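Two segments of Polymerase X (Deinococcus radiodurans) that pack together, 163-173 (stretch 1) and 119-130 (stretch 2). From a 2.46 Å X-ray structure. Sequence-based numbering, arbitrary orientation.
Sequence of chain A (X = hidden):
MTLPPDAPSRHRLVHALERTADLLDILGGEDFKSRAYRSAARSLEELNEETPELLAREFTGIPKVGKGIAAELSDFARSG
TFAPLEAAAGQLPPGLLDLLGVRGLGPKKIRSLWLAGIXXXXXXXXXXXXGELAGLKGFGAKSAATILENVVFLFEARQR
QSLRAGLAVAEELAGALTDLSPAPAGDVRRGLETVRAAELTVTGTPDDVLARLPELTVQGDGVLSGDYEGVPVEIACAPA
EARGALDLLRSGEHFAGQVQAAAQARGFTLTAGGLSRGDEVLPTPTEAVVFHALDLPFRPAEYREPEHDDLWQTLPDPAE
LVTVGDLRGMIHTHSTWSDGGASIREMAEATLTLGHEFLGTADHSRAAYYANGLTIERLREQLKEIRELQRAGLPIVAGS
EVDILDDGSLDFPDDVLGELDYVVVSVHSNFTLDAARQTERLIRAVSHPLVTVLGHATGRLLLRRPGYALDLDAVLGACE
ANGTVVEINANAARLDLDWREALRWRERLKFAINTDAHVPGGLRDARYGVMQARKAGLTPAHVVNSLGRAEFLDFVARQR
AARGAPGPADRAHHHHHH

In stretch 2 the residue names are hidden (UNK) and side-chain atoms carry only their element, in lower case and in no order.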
# COMPACT_ATOMS: atom_id res chain seq x y z
N LEU A 163 -1.47 -7.21 4.55
CA LEU A 163 -0.74 -8.21 3.79
C LEU A 163 0.75 -8.14 4.10
O LEU A 163 1.44 -9.16 4.09
CB LEU A 163 -0.96 -8.03 2.29
CG LEU A 163 -0.20 -8.98 1.37
CD1 LEU A 163 -0.52 -10.43 1.71
CD2 LEU A 163 -0.53 -8.68 -0.09
N ARG A 164 1.25 -6.94 4.36
CA ARG A 164 2.66 -6.73 4.64
C ARG A 164 3.11 -7.44 5.92
O ARG A 164 4.07 -8.20 5.90
CB ARG A 164 2.99 -5.23 4.73
CG ARG A 164 4.45 -4.94 4.99
CD ARG A 164 4.71 -3.48 5.35
NE ARG A 164 4.52 -2.58 4.21
CZ ARG A 164 3.56 -1.68 4.13
NH1 ARG A 164 2.68 -1.55 5.12
NH2 ARG A 164 3.46 -0.90 3.06
N ALA A 165 2.41 -7.19 7.02
CA ALA A 165 2.73 -7.82 8.30
C ALA A 165 2.60 -9.34 8.25
O ALA A 165 3.49 -10.06 8.70
CB ALA A 165 1.86 -7.26 9.41
N GLY A 166 1.49 -9.83 7.70
CA GLY A 166 1.27 -11.26 7.59
C GLY A 166 2.33 -11.96 6.76
O GLY A 166 2.81 -13.04 7.11
N LEU A 167 2.70 -11.35 5.64
CA LEU A 167 3.68 -11.94 4.74
C LEU A 167 5.08 -11.90 5.34
O LEU A 167 5.83 -12.86 5.24
CB LEU A 167 3.65 -11.22 3.39
CG LEU A 167 4.28 -11.90 2.17
CD1 LEU A 167 3.94 -13.38 2.15
CD2 LEU A 167 3.80 -11.23 0.89
N ALA A 168 5.43 -10.77 5.96
CA ALA A 168 6.72 -10.63 6.63
C ALA A 168 6.90 -11.67 7.73
O ALA A 168 7.94 -12.31 7.82
CB ALA A 168 6.88 -9.23 7.19
N VAL A 169 5.87 -11.83 8.57
CA VAL A 169 5.94 -12.79 9.66
C VAL A 169 6.02 -14.23 9.15
O VAL A 169 6.82 -15.02 9.66
CB VAL A 169 4.75 -12.63 10.63
CG1 VAL A 169 4.72 -13.79 11.62
CG2 VAL A 169 4.84 -11.29 11.36
N ALA A 170 5.23 -14.56 8.14
CA ALA A 170 5.29 -15.90 7.56
C ALA A 170 6.67 -16.17 6.95
O ALA A 170 7.22 -17.26 7.10
CB ALA A 170 4.20 -16.09 6.52
N GLU A 171 7.23 -15.18 6.26
CA GLU A 171 8.57 -15.30 5.70
C GLU A 171 9.64 -15.50 6.78
O GLU A 171 10.56 -16.30 6.61
CB GLU A 171 8.90 -14.10 4.80
CG GLU A 171 10.31 -13.52 5.01
CD GLU A 171 10.30 -12.12 5.63
OE1 GLU A 171 9.82 -11.17 4.96
OE2 GLU A 171 10.78 -11.96 6.78
N GLU A 172 9.49 -14.79 7.89
CA GLU A 172 10.44 -14.89 9.00
C GLU A 172 10.38 -16.25 9.69
O GLU A 172 11.42 -16.84 9.98
CB GLU A 172 10.19 -13.77 10.02
CG GLU A 172 11.28 -13.63 11.07
CD GLU A 172 10.98 -12.54 12.09
OE1 GLU A 172 11.93 -12.01 12.70
OE2 GLU A 172 9.79 -12.21 12.27
N LEU A 173 9.18 -16.74 9.96
CA LEU A 173 9.01 -18.04 10.62
C LEU A 173 9.46 -19.19 9.73
O LEU A 173 9.95 -20.20 10.22
CB LEU A 173 7.56 -18.25 11.05
CG LEU A 173 7.06 -17.29 12.13
CD1 LEU A 173 5.72 -17.76 12.67
CD2 LEU A 173 8.09 -17.17 13.24
N UNK A 119 9.03 3.58 7.61
CA UNK A 119 7.82 4.24 7.15
C UNK A 119 6.52 3.50 7.49
O UNK A 119 5.45 3.93 7.07
c UNK A 119 7.88 4.46 5.64
c UNK A 119 7.78 3.15 4.86
o UNK A 119 8.19 2.10 5.41
o UNK A 119 7.31 3.18 3.70
N UNK A 120 6.61 2.39 8.22
CA UNK A 120 5.40 1.65 8.58
C UNK A 120 5.56 0.85 9.86
O UNK A 120 6.68 0.60 10.32
o UNK A 120 5.90 -0.30 7.21
c UNK A 120 4.96 0.74 7.44
N UNK A 121 4.44 0.46 10.44
CA UNK A 121 4.44 -0.37 11.64
C UNK A 121 5.27 -1.63 11.45
O UNK A 121 6.09 -1.99 12.30
c UNK A 121 3.08 1.45 13.24
c UNK A 121 0.91 0.19 13.02
c UNK A 121 2.42 0.08 13.16
c UNK A 121 3.01 -0.75 12.02
N UNK A 122 5.07 -2.29 10.32
CA UNK A 122 5.79 -3.52 10.02
C UNK A 122 7.29 -3.29 9.90
O UNK A 122 8.10 -4.06 10.43
o UNK A 122 7.55 -6.96 8.95
c UNK A 122 5.24 -4.16 8.75
o UNK A 122 5.75 -6.52 10.12
c UNK A 122 6.14 -5.22 8.15
c UNK A 122 6.50 -6.31 9.14
N UNK A 123 7.67 -2.23 9.20
CA UNK A 123 9.08 -1.87 9.02
C UNK A 123 9.72 -1.41 10.33
O UNK A 123 10.93 -1.60 10.54
n UNK A 123 12.83 -0.67 6.76
n UNK A 123 13.72 -1.59 8.67
n UNK A 123 15.03 -0.30 7.30
c UNK A 123 13.86 -0.85 7.58
c UNK A 123 10.61 -0.25 7.73
c UNK A 123 11.49 -1.22 6.97
c UNK A 123 9.21 -0.80 7.93
N UNK A 124 8.92 -0.80 11.20
CA UNK A 124 9.38 -0.42 12.53
C UNK A 124 9.65 -1.68 13.34
O UNK A 124 10.64 -1.76 14.07
c UNK A 124 9.96 1.18 15.02
c UNK A 124 8.75 1.55 14.19
c UNK A 124 7.59 1.96 15.09
c UNK A 124 8.32 0.43 13.24
N UNK A 125 8.75 -2.65 13.22
CA UNK A 125 8.88 -3.90 13.96
C UNK A 125 10.14 -4.66 13.56
O UNK A 125 10.80 -5.28 14.39
c UNK A 125 7.66 -4.78 13.76
c UNK A 125 7.83 -6.16 14.37
c UNK A 125 8.13 -8.74 12.28
n UNK A 125 8.79 -9.88 12.13
n UNK A 125 7.64 -8.40 13.46
n UNK A 125 7.96 -7.94 11.24
c UNK A 125 6.91 -7.17 13.71
N UNK A 126 10.46 -4.61 12.27
CA UNK A 126 11.68 -5.25 11.79
C UNK A 126 12.92 -4.50 12.28
O UNK A 126 13.93 -5.12 12.64
c UNK A 126 10.35 -5.97 8.22
o UNK A 126 9.77 -6.86 7.56
c UNK A 126 11.68 -5.31 10.26
c UNK A 126 10.60 -6.21 9.69
o UNK A 126 10.71 -4.88 7.72
N UNK A 127 12.84 -3.17 12.30
CA UNK A 127 13.96 -2.36 12.76
C UNK A 127 14.28 -2.66 14.22
O UNK A 127 15.44 -2.70 14.61
c UNK A 127 13.66 -0.89 12.58
N UNK A 128 13.24 -2.89 15.01
CA UNK A 128 13.41 -3.26 16.41
C UNK A 128 14.08 -4.63 16.49
O UNK A 128 15.01 -4.84 17.27
c UNK A 128 12.07 -3.26 17.13
N UNK A 129 13.58 -5.55 15.68
CA UNK A 129 14.08 -6.92 15.63
C UNK A 129 15.58 -6.98 15.36
O UNK A 129 16.31 -7.75 15.99
o UNK A 129 11.35 -8.74 16.21
o UNK A 129 11.15 -10.41 14.79
c UNK A 129 11.79 -9.46 15.28
c UNK A 129 13.35 -7.66 14.50
c UNK A 129 13.16 -9.14 14.72
N UNK A 130 16.05 -6.16 14.43
CA UNK A 130 17.40 -6.30 13.88
C UNK A 130 18.46 -5.46 14.57
O UNK A 130 19.64 -5.56 14.25
c UNK A 130 17.39 -5.96 12.39
o UNK A 130 17.23 -4.57 12.18

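Position 119 carries two side-chain carbons, the second bearing two oxygens, a short carboxylate that stays beyond contact distance of stretch 1; it is Asp 119. Position 120 has one carbon and one oxygen. Its CA-to-CB bond points toward stretch 1, the oxygen lies 3.9 Å from CD of Arg 164, and the carbon sits over one face of that guanidinium. This is Ser 120, the N-cap of the helix that follows: its OG accepts from the backbone N of position 123 at 3.3 Å, with an N-H...O angle of 159°, satisfying an amide that the first turn would otherwise leave without a partner.

At 121 four carbons fork at the second, and none reaches stretch 1. Valine would have fewer carbons, and the fork beyond the first carbon excludes isoleucine; the residue is Leu 121. Position 122 has three carbons, the last carrying two oxygens. Its CB packs 3.5 Å from CD of Arg 164, while one terminal oxygen comes to 2.9 Å from CB of Ala 168 and the other to 3.8 Å from CA of Ala 165. Two terminal oxygens on a third carbon mark it as Glu 122, with OE1 near Ala 168 and OE2 near Ala 165.

Position 123 shows three carbons, a nitrogen, and a carbon bearing two further nitrogens: a guanidinium, whose end leads away from stretch 1. This is Arg 123. Position 124 repeats the four-carbon fork, out of reach of stretch 1, and is Leu 124.

Position 125 again has three carbons, a nitrogen, and a carbon bearing two further nitrogens, and its CA-to-CB bond points toward stretch 1. One terminal nitrogen lies 2.5 Å from OE2 of Glu 172, and CG2 of Val 169 lies over one face of the group. This is Arg 125; the nitrogen facing Glu 172 is NH2, whereas NH1 forms a salt bridge with OE1 of Glu 122 at 2.5 Å.

Position 126 has three carbons and two terminal oxygens. Its CA-to-CB bond points sideways, yet its end comes nearer, placing one oxygen 3.8 Å from CB of Ala 168; it is Glu 126. Single carbons at 127 and 128, both out of reach, identify Ala 127 and Ala 128. At 129 three carbons end in two oxygens, one of them 2.7 Å from OE1 of Glu 172, giving Glu 129. One carbon and one oxygen at 130 give Ser 130, whose OG makes a weak hydrogen bond to O of Glu 126.

The two helices run at 31° with a closest axial approach of 9.7 Å, and the stretches bury 375 Å² between them. Small Ala 165 and Ala 168 allow the Glu 122 side chain to lie close against stretch 1. Arg 125 is the electrostatic link: its NH2 forms a salt bridge with OE2 of Glu 172 at 2.5 Å, and a longer one, 3.6 Å, with OE2 of Glu 129. Because OE2 of Glu 129 and OE1 of Glu 172 are only 2.7 Å apart, one acid group there probably holds a proton.

Stretch 2, residues 119-130: DSLERLREAAES
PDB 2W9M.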